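Local coordinates for protein putative invasin (Yersinia pseudotuberculosis IP 31758, PDB 5N40) that probably mediates bacterial attachment to other cells as an adhesin of the invasin family, built from immunoglobulin-like domains and a C-type lectin-like domain, at residues T220-A225 with F244-L249; E265-F270 with G304-Q309; Q321-Y326 with G330-N335. The protein carries 1 engineered substitution. All blocks are in the same frame, centred on the assembly; numbering follows the deposited sequence.

All three contacts lie in the C-type lectin-like adhesion domain at the C-terminal end of the chain, and they follow one another in sequence, each closing before the next opens. Contacts 1 and 2 adjoin, with centres about 9 Å apart: Ser221 reaches Glu265, and Tyr248 runs beside strand 265-269, so that strand serves both. Contact 3, the hairpin of strands 321-325 and 332-333, is set farther out, its centre about 16 Å from that of contact 2 and about 22 Å from that of contact 1. The series thus leads from two adjoining buried contacts to an aromatic hairpin on the surface of this presumed adhesive unit.

Contact 1: T220-A225 with F244-L249; sequences TSPDSA and FKRPYL
Pro222 carries most of this contact, meeting both Arg246 and Leu249 with its ring. Just before it, Ser221 turns away from 244-249, and its hydroxyl bonds to Glu265. The CB of Pro222 lies over the centre of one face of the Arg246 guanidinium, 3.6 Å from CZ of Arg246. The next ring carbon, CG of Pro222, is 3.7 Å from CD1 of Leu249 and touches the other branch, CD2, almost as closely, so the leucine fork straddles this corner of the ring. Asp223 is the centre of an inverse gamma turn, closed by a weak bond from Ser224 N to Pro222 O. The carbonyl O of Asp223 accepts a hydrogen bond from a water 3.0 Å away, which accepts in turn from NH2 of Arg246, while the Asp223 carboxylate forms salt bridges with Arg116 and Arg153. Ser224 only skirts the CD1 methyl of Leu249.

Arg246 reaches the proline by a chain extended from CG to NE. NH1 of Arg246 bonds at 3.0 Å to the carbonyl O of Pro247, bent to 137° at the hydrogen, and NE and NH2 form salt bridges with Glu235 and Glu252. With its rim engaged by these acceptors, the buried guanidinium is held in orientation and can offer a flat face to an apolar ring; the two carboxylates probably offset its charge.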
loop_
_atom_site.group_PDB
_atom_site.type_symbol
_atom_site.label_atom_id
_atom_site.label_comp_id
_atom_site.label_asym_id
_atom_site.label_seq_id
_atom_site.Cartn_x
_atom_site.Cartn_y
_atom_site.Cartn_z
ATOM N N THR A 220 9.139 -10.140 16.225
ATOM C CA THR A 220 9.678 -11.433 16.618
ATOM C C THR A 220 10.821 -11.909 15.734
ATOM O O THR A 220 11.260 -13.056 15.879
ATOM C CB THR A 220 8.566 -12.488 16.646
ATOM O OG1 THR A 220 7.761 -12.415 15.460
ATOM C CG2 THR A 220 7.688 -12.300 17.868
ATOM N N SER A 221 11.325 -11.059 14.836
ATOM C CA SER A 221 12.500 -11.367 14.046
ATOM C C SER A 221 13.593 -10.339 14.306
ATOM O O SER A 221 13.306 -9.140 14.416
ATOM C CB SER A 221 12.175 -11.381 12.543
ATOM O OG SER A 221 11.476 -12.555 12.183
ATOM N N PRO A 222 14.847 -10.757 14.392
ATOM C CA PRO A 222 15.918 -9.770 14.571
ATOM C C PRO A 222 16.190 -9.007 13.282
ATOM O O PRO A 222 15.969 -9.508 12.173
ATOM C CB PRO A 222 17.115 -10.620 14.988
ATOM C CG PRO A 222 16.860 -11.953 14.384
ATOM C CD PRO A 222 15.365 -12.131 14.301
ATOM N N ASP A 223 16.675 -7.772 13.445
ATOM C CA ASP A 223 17.063 -6.932 12.311
ATOM C C ASP A 223 18.472 -7.339 11.902
ATOM O O ASP A 223 19.471 -6.695 12.237
ATOM C CB ASP A 223 16.983 -5.453 12.665
ATOM C CG ASP A 223 17.289 -4.550 11.475
ATOM O OD1 ASP A 223 17.277 -5.041 10.324
ATOM O OD2 ASP A 223 17.545 -3.344 11.690
ATOM N N SER A 224 18.538 -8.456 11.187
ATOM C CA SER A 224 19.785 -9.041 10.718
ATOM C C SER A 224 19.600 -9.466 9.273
ATOM O O SER A 224 18.557 -10.010 8.913
ATOM C CB SER A 224 20.187 -10.258 11.557
ATOM O OG SER A 224 21.127 -11.056 10.860
ATOM N N ALA A 225 20.615 -9.226 8.443
ATOM C CA ALA A 225 20.542 -9.681 7.060
ATOM C C ALA A 225 20.425 -11.198 6.962
ATOM O O ALA A 225 20.031 -11.709 5.906
ATOM C CB ALA A 225 21.765 -9.191 6.280
ATOM N N PHE A 244 20.578 -7.261 28.994
ATOM C CA PHE A 244 20.398 -8.611 28.472
ATOM C C PHE A 244 20.375 -8.566 26.948
ATOM O O PHE A 244 19.678 -7.734 26.364
ATOM C CB PHE A 244 19.089 -9.227 28.983
ATOM C CG PHE A 244 18.919 -9.191 30.487
ATOM C CD1 PHE A 244 18.462 -8.039 31.129
ATOM C CD2 PHE A 244 19.161 -10.320 31.251
ATOM C CE1 PHE A 244 18.283 -8.014 32.496
ATOM C CE2 PHE A 244 18.980 -10.293 32.626
ATOM C CZ PHE A 244 18.538 -9.141 33.241
ATOM N N LYS A 245 21.116 -9.471 26.310
ATOM C CA LYS A 245 21.178 -9.537 24.850
ATOM C C LYS A 245 20.112 -10.488 24.319
ATOM O O LYS A 245 19.806 -11.510 24.941
ATOM C CB LYS A 245 22.567 -10.004 24.408
ATOM C CG LYS A 245 22.907 -9.744 22.949
ATOM C CD LYS A 245 24.242 -10.388 22.584
ATOM C CE LYS A 245 24.784 -9.875 21.259
ATOM N NZ LYS A 245 23.775 -10.010 20.162
ATOM N N ARG A 246 19.542 -10.147 23.159
ATOM C CA ARG A 246 18.614 -11.059 22.518
ATOM C C ARG A 246 19.314 -12.391 22.263
ATOM O O ARG A 246 20.545 -12.449 22.192
ATOM C CB ARG A 246 18.095 -10.477 21.200
ATOM C CG ARG A 246 19.144 -10.298 20.120
ATOM C CD ARG A 246 18.482 -10.095 18.775
ATOM N NE ARG A 246 19.424 -9.794 17.696
ATOM C CZ ARG A 246 20.089 -10.702 16.982
ATOM N NH1 ARG A 246 19.950 -12.000 17.217
ATOM N NH2 ARG A 246 20.905 -10.304 16.017
ATOM N N PRO A 247 18.557 -13.475 22.125
ATOM C CA PRO A 247 19.173 -14.748 21.733
ATOM C C PRO A 247 19.738 -14.677 20.321
ATOM O O PRO A 247 19.347 -13.843 19.501
ATOM C CB PRO A 247 18.022 -15.755 21.826
ATOM C CG PRO A 247 16.780 -14.942 21.767
ATOM C CD PRO A 247 17.115 -13.615 22.378
ATOM N N TYR A 248 20.673 -15.586 20.050
ATOM C CA TYR A 248 21.356 -15.651 18.766
ATOM C C TYR A 248 20.579 -16.508 17.779
ATOM O O TYR A 248 20.030 -17.554 18.142
ATOM C CB TYR A 248 22.758 -16.247 18.930
ATOM C CG TYR A 248 23.788 -15.328 19.539
ATOM C CD1 TYR A 248 24.477 -14.412 18.759
ATOM C CD2 TYR A 248 24.098 -15.396 20.893
ATOM C CE1 TYR A 248 25.433 -13.578 19.308
ATOM C CE2 TYR A 248 25.048 -14.565 21.449
ATOM C CZ TYR A 248 25.715 -13.660 20.649
ATOM O OH TYR A 248 26.669 -12.831 21.186
ATOM N N LEU A 249 20.554 -16.070 16.522
ATOM C CA LEU A 249 20.145 -16.953 15.443
ATOM C C LEU A 249 21.151 -18.086 15.290
ATOM O O LEU A 249 22.343 -17.926 15.557
ATOM C CB LEU A 249 20.043 -16.193 14.119
ATOM C CG LEU A 249 18.938 -15.146 13.970
ATOM C CD1 LEU A 249 19.140 -14.349 12.677
ATOM C CD2 LEU A 249 17.566 -15.790 13.985
HETATM O O HOH W 1 20.931 -7.608 14.718
#

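Contact 2: E265-F270 with G304-Q309; sequences ETWAMF and GWPTMQ
Within the C-type lectin-like domain, strand 265-269, one arm of the two-stranded antiparallel hairpin with 258-262, packs against the loop 304-309 that leads from helix 298-301 to strand 311-313. Two side-chain pairs make the contact, Trp267 with Pro306 and Met269 with Gln309, and no hydrogen bond crosses between the segments.

The first pair is a CH-pi interaction. Pro306 approaches the indole from the opposite direction and sets its CG over one face, 3.9 Å from the centroid of the five-membered ring of Trp267 and only 17° off the ring normal. The same carbon lies 3.8 Å from CE2 of Trp267, at the fusion of the two rings, and CD of Pro306 extends the touch to CZ2 on the benzene side. Trp267 has its CG anti to the carbonyl carbon (chi1 -59°), which carries the indole off the strand toward the loop. The indole NE1 donates to the backbone O of Glu262 in the partner strand, a bond that restrains ring rotation and satisfies the one polar atom of this buried side chain. Pro222 and Leu249 also touch the indole, so this tryptophan lies between the loop 304-309 and the segments 220-225 and 244-249.

Pro306 and Gln309 also touch strand 258-262, at Glu262 and Asn260, so the loop meets both arms of the hairpin. In the second pair, Met269 and Gln309 cross at about a right angle. The methionine chain, bent at chi2 and chi3, brings its terminal methyl to the aliphatic root of the glutamine, with CE of Met269 3.8 Å from CB of Gln309.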
loop_
_atom_site.group_PDB
_atom_site.type_symbol
_atom_site.label_atom_id
_atom_site.label_comp_id
_atom_site.label_asym_id
_atom_site.label_seq_id
_atom_site.Cartn_x
_atom_site.Cartn_y
_atom_site.Cartn_z
ATOM N N GLU A 265 11.858 -18.122 12.679
ATOM C CA GLU A 265 13.309 -18.022 12.717
ATOM C C GLU A 265 13.886 -19.267 13.384
ATOM O O GLU A 265 13.218 -19.939 14.177
ATOM C CB GLU A 265 13.763 -16.764 13.479
ATOM C CG GLU A 265 13.145 -15.463 12.990
ATOM C CD GLU A 265 13.698 -15.003 11.644
ATOM O OE1 GLU A 265 14.710 -15.585 11.180
ATOM O OE2 GLU A 265 13.109 -14.063 11.055
ATOM N N THR A 266 15.148 -19.559 13.063
ATOM C CA THR A 266 15.866 -20.702 13.618
ATOM C C THR A 266 16.921 -20.204 14.595
ATOM O O THR A 266 17.853 -19.491 14.207
ATOM C CB THR A 266 16.515 -21.537 12.514
ATOM O OG1 THR A 266 15.494 -22.045 11.655
ATOM C CG2 THR A 266 17.294 -22.704 13.105
ATOM N N TRP A 267 16.789 -20.614 15.847
ATOM C CA TRP A 267 17.593 -20.083 16.934
ATOM C C TRP A 267 18.642 -21.086 17.386
ATOM O O TRP A 267 18.413 -22.298 17.384
ATOM C CB TRP A 267 16.701 -19.710 18.112
ATOM C CG TRP A 267 15.675 -18.705 17.730
ATOM C CD1 TRP A 267 14.386 -18.944 17.356
ATOM C CD2 TRP A 267 15.859 -17.293 17.661
ATOM N NE1 TRP A 267 13.750 -17.762 17.080
ATOM C CE2 TRP A 267 14.637 -16.732 17.256
ATOM C CE3 TRP A 267 16.945 -16.445 17.913
ATOM C CZ2 TRP A 267 14.470 -15.355 17.088
ATOM C CZ3 TRP A 267 16.779 -15.093 17.757
ATOM C CH2 TRP A 267 15.551 -14.556 17.344
ATOM N N ALA A 268 19.798 -20.559 17.778
ATOM C CA ALA A 268 20.823 -21.367 18.416
ATOM C C ALA A 268 20.422 -21.676 19.854
ATOM O O ALA A 268 19.834 -20.837 20.542
ATOM C CB ALA A 268 22.165 -20.639 18.394
ATOM N N MET A 269 20.754 -22.884 20.306
ATOM C CA MET A 269 20.407 -23.345 21.644
ATOM C C MET A 269 21.619 -24.021 22.269
ATOM O O MET A 269 22.469 -24.570 21.564
ATOM C CB MET A 269 19.212 -24.309 21.608
ATOM C CG MET A 269 17.998 -23.760 20.869
ATOM S SD MET A 269 17.255 -22.298 21.635
ATOM C CE MET A 269 16.093 -23.059 22.762
ATOM N N PHE A 270 21.689 -23.982 23.602
ATOM C CA PHE A 270 22.923 -24.267 24.320
ATOM C C PHE A 270 22.645 -25.074 25.582
ATOM O O PHE A 270 21.604 -24.916 26.222
ATOM C CB PHE A 270 23.641 -22.970 24.723
ATOM C CG PHE A 270 23.890 -22.034 23.582
ATOM C CD1 PHE A 270 22.897 -21.166 23.154
ATOM C CD2 PHE A 270 25.115 -22.017 22.940
ATOM C CE1 PHE A 270 23.127 -20.302 22.099
ATOM C CE2 PHE A 270 25.349 -21.156 21.884
ATOM C CZ PHE A 270 24.352 -20.296 21.467
ATOM N N GLY A 304 9.805 -8.996 21.319
ATOM C CA GLY A 304 9.963 -9.954 20.250
ATOM C C GLY A 304 10.763 -11.200 20.574
ATOM O O GLY A 304 10.873 -12.076 19.710
ATOM N N TRP A 305 11.305 -11.340 21.784
ATOM C CA TRP A 305 12.168 -12.494 22.042
ATOM C C TRP A 305 11.344 -13.783 22.084
ATOM O O TRP A 305 10.203 -13.773 22.553
ATOM C CB TRP A 305 12.926 -12.336 23.359
ATOM C CG TRP A 305 13.887 -11.202 23.376
ATOM C CD1 TRP A 305 13.977 -10.191 22.470
ATOM C CD2 TRP A 305 14.895 -10.949 24.363
ATOM N NE1 TRP A 305 14.983 -9.327 22.825
ATOM C CE2 TRP A 305 15.560 -9.768 23.986
ATOM C CE3 TRP A 305 15.298 -11.611 25.522
ATOM C CZ2 TRP A 305 16.613 -9.233 24.725
ATOM C CZ3 TRP A 305 16.345 -11.073 26.264
ATOM C CH2 TRP A 305 16.988 -9.900 25.860
ATOM N N PRO A 306 11.889 -14.903 21.597
ATOM C CA PRO A 306 11.138 -16.172 21.603
ATOM C C PRO A 306 11.082 -16.763 23.004
ATOM O O PRO A 306 12.119 -16.946 23.649
ATOM C CB PRO A 306 11.948 -17.066 20.659
ATOM C CG PRO A 306 13.344 -16.544 20.785
ATOM C CD PRO A 306 13.218 -15.060 20.979
ATOM N N THR A 307 9.875 -17.112 23.455
ATOM C CA THR A 307 9.673 -17.494 24.851
ATOM C C THR A 307 9.120 -18.905 25.042
ATOM O O THR A 307 8.839 -19.290 26.184
ATOM C CB THR A 307 8.739 -16.496 25.545
ATOM O OG1 THR A 307 7.482 -16.460 24.862
ATOM C CG2 THR A 307 9.357 -15.107 25.587
ATOM N N MET A 308 8.956 -19.693 23.979
ATOM C CA MET A 308 8.431 -21.046 24.166
ATOM C C MET A 308 9.416 -21.946 24.904
ATOM O O MET A 308 9.000 -22.924 25.536
ATOM C CB MET A 308 8.066 -21.675 22.819
ATOM C CG MET A 308 6.791 -21.125 22.208
ATOM S SD MET A 308 6.390 -21.914 20.631
ATOM C CE MET A 308 4.741 -21.280 20.335
ATOM N N GLN A 309 10.710 -21.641 24.846
ATOM C CA GLN A 309 11.729 -22.446 25.502
ATOM C C GLN A 309 12.436 -21.611 26.561
ATOM O O GLN A 309 12.551 -20.387 26.444
ATOM C CB GLN A 309 12.754 -22.997 24.499
ATOM C CG GLN A 309 12.137 -23.684 23.280
ATOM C CD GLN A 309 11.149 -24.787 23.645
ATOM O OE1 GLN A 309 11.159 -25.310 24.763
ATOM N NE2 GLN A 309 10.286 -25.143 22.695
#

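Contact 3: Q321-Y326 with G330-N335; sequences QHFYVY and GNYAYN
Phe323 and Tyr332 form the apolar centre of this antiparallel beta hairpin. They point the same way and meet edge-to-face, the edge of Tyr332 directed toward the face of the Phe323 ring, with centroids 5.6 Å apart and planes at 77°. Tyr334 crosses the phenylalanine at a slant, its CD1 4.0 Å from CE1 of Phe323, while CG2 of Val325 rests on CB of Tyr332.

On the sheet face opposite Val325 and Tyr332, which Tyr324 shares with Ala333, the Tyr324 ring folds back over the partner strand. Its CG sits between the backbone N and the carbonyl carbon (chi1 47°), which places one ring face above the carbonyl O of Ala333; CE1 of Tyr324 also touches CB of Ala333.

Backbone bonds join the strands. Tyr324 and Ala333 exchange a pair, with Tyr324 N 2.8 Å from Ala333 O and Ala333 N 3.0 Å from Tyr324 O. Nearer the turn, Tyr326 N reaches Asn331 O at 2.7 Å and Gly330 N reaches Tyr326 O at 2.7 Å. At the opposite, polar end, a water lies 2.7 Å from OE1 of Gln321 and accepts from Asn335 N; OE1 also accepts from Asp341 N, and NE2 of Gln321 bonds to Asn339.

Strand 321-325 lies between 332-333 and the strands 311-313 and 315-318; Phe323 and Val325 touch helix 284-293, and Tyr334 packs on Ala317 and Val318 of strand 315-318.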
loop_
_atom_site.group_PDB
_atom_site.type_symbol
_atom_site.label_atom_id
_atom_site.label_comp_id
_atom_site.label_asym_id
_atom_site.label_seq_id
_atom_site.Cartn_x
_atom_site.Cartn_y
_atom_site.Cartn_z
ATOM N N GLN A 321 23.124 -28.863 38.510
ATOM C CA GLN A 321 21.962 -28.322 37.814
ATOM C C GLN A 321 21.788 -26.852 38.159
ATOM O O GLN A 321 21.801 -26.480 39.336
ATOM C CB GLN A 321 20.683 -29.091 38.169
ATOM C CG GLN A 321 20.745 -30.580 37.872
ATOM C CD GLN A 321 21.043 -30.880 36.415
ATOM O OE1 GLN A 321 20.696 -30.107 35.520
ATOM N NE2 GLN A 321 21.701 -32.007 36.172
ATOM N N HIS A 322 21.606 -26.023 37.134
ATOM C CA HIS A 322 21.341 -24.604 37.311
ATOM C C HIS A 322 19.907 -24.285 36.912
ATOM O O HIS A 322 19.356 -24.876 35.978
ATOM C CB HIS A 322 22.304 -23.746 36.484
ATOM C CG HIS A 322 23.732 -23.843 36.919
ATOM N ND1 HIS A 322 24.506 -24.961 36.692
ATOM C CD2 HIS A 322 24.532 -22.957 37.558
ATOM C CE1 HIS A 322 25.719 -24.760 37.175
ATOM N NE2 HIS A 322 25.761 -23.551 37.704
ATOM N N PHE A 323 19.312 -23.334 37.628
ATOM C CA PHE A 323 17.963 -22.898 37.312
ATOM C C PHE A 323 17.891 -22.372 35.886
ATOM O O PHE A 323 18.822 -21.733 35.398
ATOM C CB PHE A 323 17.514 -21.792 38.264
ATOM C CG PHE A 323 17.300 -22.248 39.680
ATOM C CD1 PHE A 323 16.177 -22.983 40.022
ATOM C CD2 PHE A 323 18.207 -21.917 40.669
ATOM C CE1 PHE A 323 15.971 -23.397 41.327
ATOM C CE2 PHE A 323 18.006 -22.328 41.975
ATOM C CZ PHE A 323 16.886 -23.066 42.301
ATOM N N TYR A 324 16.764 -22.635 35.235
ATOM C CA TYR A 324 16.385 -21.968 34.004
ATOM C C TYR A 324 15.081 -21.224 34.262
ATOM O O TYR A 324 14.364 -21.510 35.226
ATOM C CB TYR A 324 16.252 -22.972 32.849
ATOM C CG TYR A 324 15.457 -24.228 33.163
ATOM C CD1 TYR A 324 14.067 -24.208 33.185
ATOM C CD2 TYR A 324 16.096 -25.442 33.405
ATOM C CE1 TYR A 324 13.338 -25.353 33.452
ATOM C CE2 TYR A 324 15.373 -26.590 33.672
ATOM C CZ TYR A 324 13.995 -26.540 33.691
ATOM O OH TYR A 324 13.259 -27.674 33.958
ATOM N N VAL A 325 14.778 -20.247 33.412
ATOM C CA VAL A 325 13.635 -19.368 33.625
ATOM C C VAL A 325 12.730 -19.397 32.398
ATOM O O VAL A 325 13.202 -19.268 31.262
ATOM C CB VAL A 325 14.079 -17.928 33.934
ATOM C CG1 VAL A 325 12.870 -17.066 34.264
ATOM C CG2 VAL A 325 15.083 -17.905 35.089
ATOM N N TYR A 326 11.430 -19.559 32.639
ATOM C CA TYR A 326 10.387 -19.381 31.632
ATOM C C TYR A 326 10.133 -17.886 31.484
ATOM O O TYR A 326 9.498 -17.267 32.344
ATOM C CB TYR A 326 9.106 -20.093 32.051
ATOM C CG TYR A 326 9.207 -21.596 32.215
ATOM C CD1 TYR A 326 9.879 -22.154 33.293
ATOM C CD2 TYR A 326 8.592 -22.454 31.311
ATOM C CE1 TYR A 326 9.956 -23.529 33.454
ATOM C CE2 TYR A 326 8.662 -23.828 31.463
ATOM C CZ TYR A 326 9.344 -24.359 32.536
ATOM O OH TYR A 326 9.416 -25.725 32.690
ATOM N N GLY A 330 7.769 -16.051 34.074
ATOM C CA GLY A 330 8.589 -15.768 35.235
ATOM C C GLY A 330 8.869 -16.961 36.126
ATOM O O GLY A 330 9.580 -16.813 37.130
ATOM N N ASN A 331 8.334 -18.131 35.801
ATOM C CA ASN A 331 8.630 -19.332 36.567
ATOM C C ASN A 331 10.066 -19.784 36.313
ATOM O O ASN A 331 10.649 -19.518 35.261
ATOM C CB ASN A 331 7.649 -20.445 36.196
ATOM C CG ASN A 331 6.205 -20.052 36.438
ATOM O OD1 ASN A 331 5.330 -20.303 35.610
ATOM N ND2 ASN A 331 5.951 -19.421 37.578
ATOM N N TYR A 332 10.641 -20.470 37.297
ATOM C CA TYR A 332 12.001 -20.979 37.180
ATOM C C TYR A 332 12.077 -22.354 37.821
ATOM O O TYR A 332 11.294 -22.677 38.718
ATOM C CB TYR A 332 13.027 -20.039 37.828
ATOM C CG TYR A 332 12.760 -19.728 39.282
ATOM C CD1 TYR A 332 11.826 -18.764 39.646
ATOM C CD2 TYR A 332 13.448 -20.388 40.292
ATOM C CE1 TYR A 332 11.582 -18.473 40.979
ATOM C CE2 TYR A 332 13.211 -20.102 41.625
ATOM C CZ TYR A 332 12.278 -19.145 41.961
ATOM O OH TYR A 332 12.042 -18.860 43.288
ATOM N N ALA A 333 13.026 -23.162 37.358
ATOM C CA ALA A 333 13.090 -24.556 37.781
ATOM C C ALA A 333 14.422 -25.151 37.347
ATOM O O ALA A 333 15.270 -24.477 36.754
ATOM C CB ALA A 333 11.914 -25.352 37.213
ATOM N N TYR A 334 14.610 -26.426 37.688
ATOM C CA TYR A 334 15.732 -27.225 37.218
ATOM C C TYR A 334 15.212 -28.630 36.946
ATOM O O TYR A 334 14.058 -28.954 37.243
ATOM C CB TYR A 334 16.882 -27.243 38.231
ATOM C CG TYR A 334 16.550 -27.975 39.509
ATOM C CD1 TYR A 334 15.901 -27.331 40.555
ATOM C CD2 TYR A 334 16.886 -29.314 39.668
ATOM C CE1 TYR A 334 15.595 -28.003 41.729
ATOM C CE2 TYR A 334 16.584 -29.993 40.836
ATOM C CZ TYR A 334 15.939 -29.334 41.862
ATOM O OH TYR A 334 15.641 -30.010 43.022
ATOM N N ASN A 335 16.066 -29.472 36.365
ATOM C CA ASN A 335 15.658 -30.822 35.973
ATOM C C ASN A 335 16.823 -31.779 36.208
ATOM O O ASN A 335 17.730 -31.880 35.376
ATOM C CB ASN A 335 15.203 -30.856 34.520
ATOM C CG ASN A 335 14.688 -32.218 34.108
ATOM O OD1 ASN A 335 15.098 -32.761 33.083
ATOM N ND2 ASN A 335 13.797 -32.787 34.916
HETATM O O HOH W 2 18.538 -28.624 34.964
#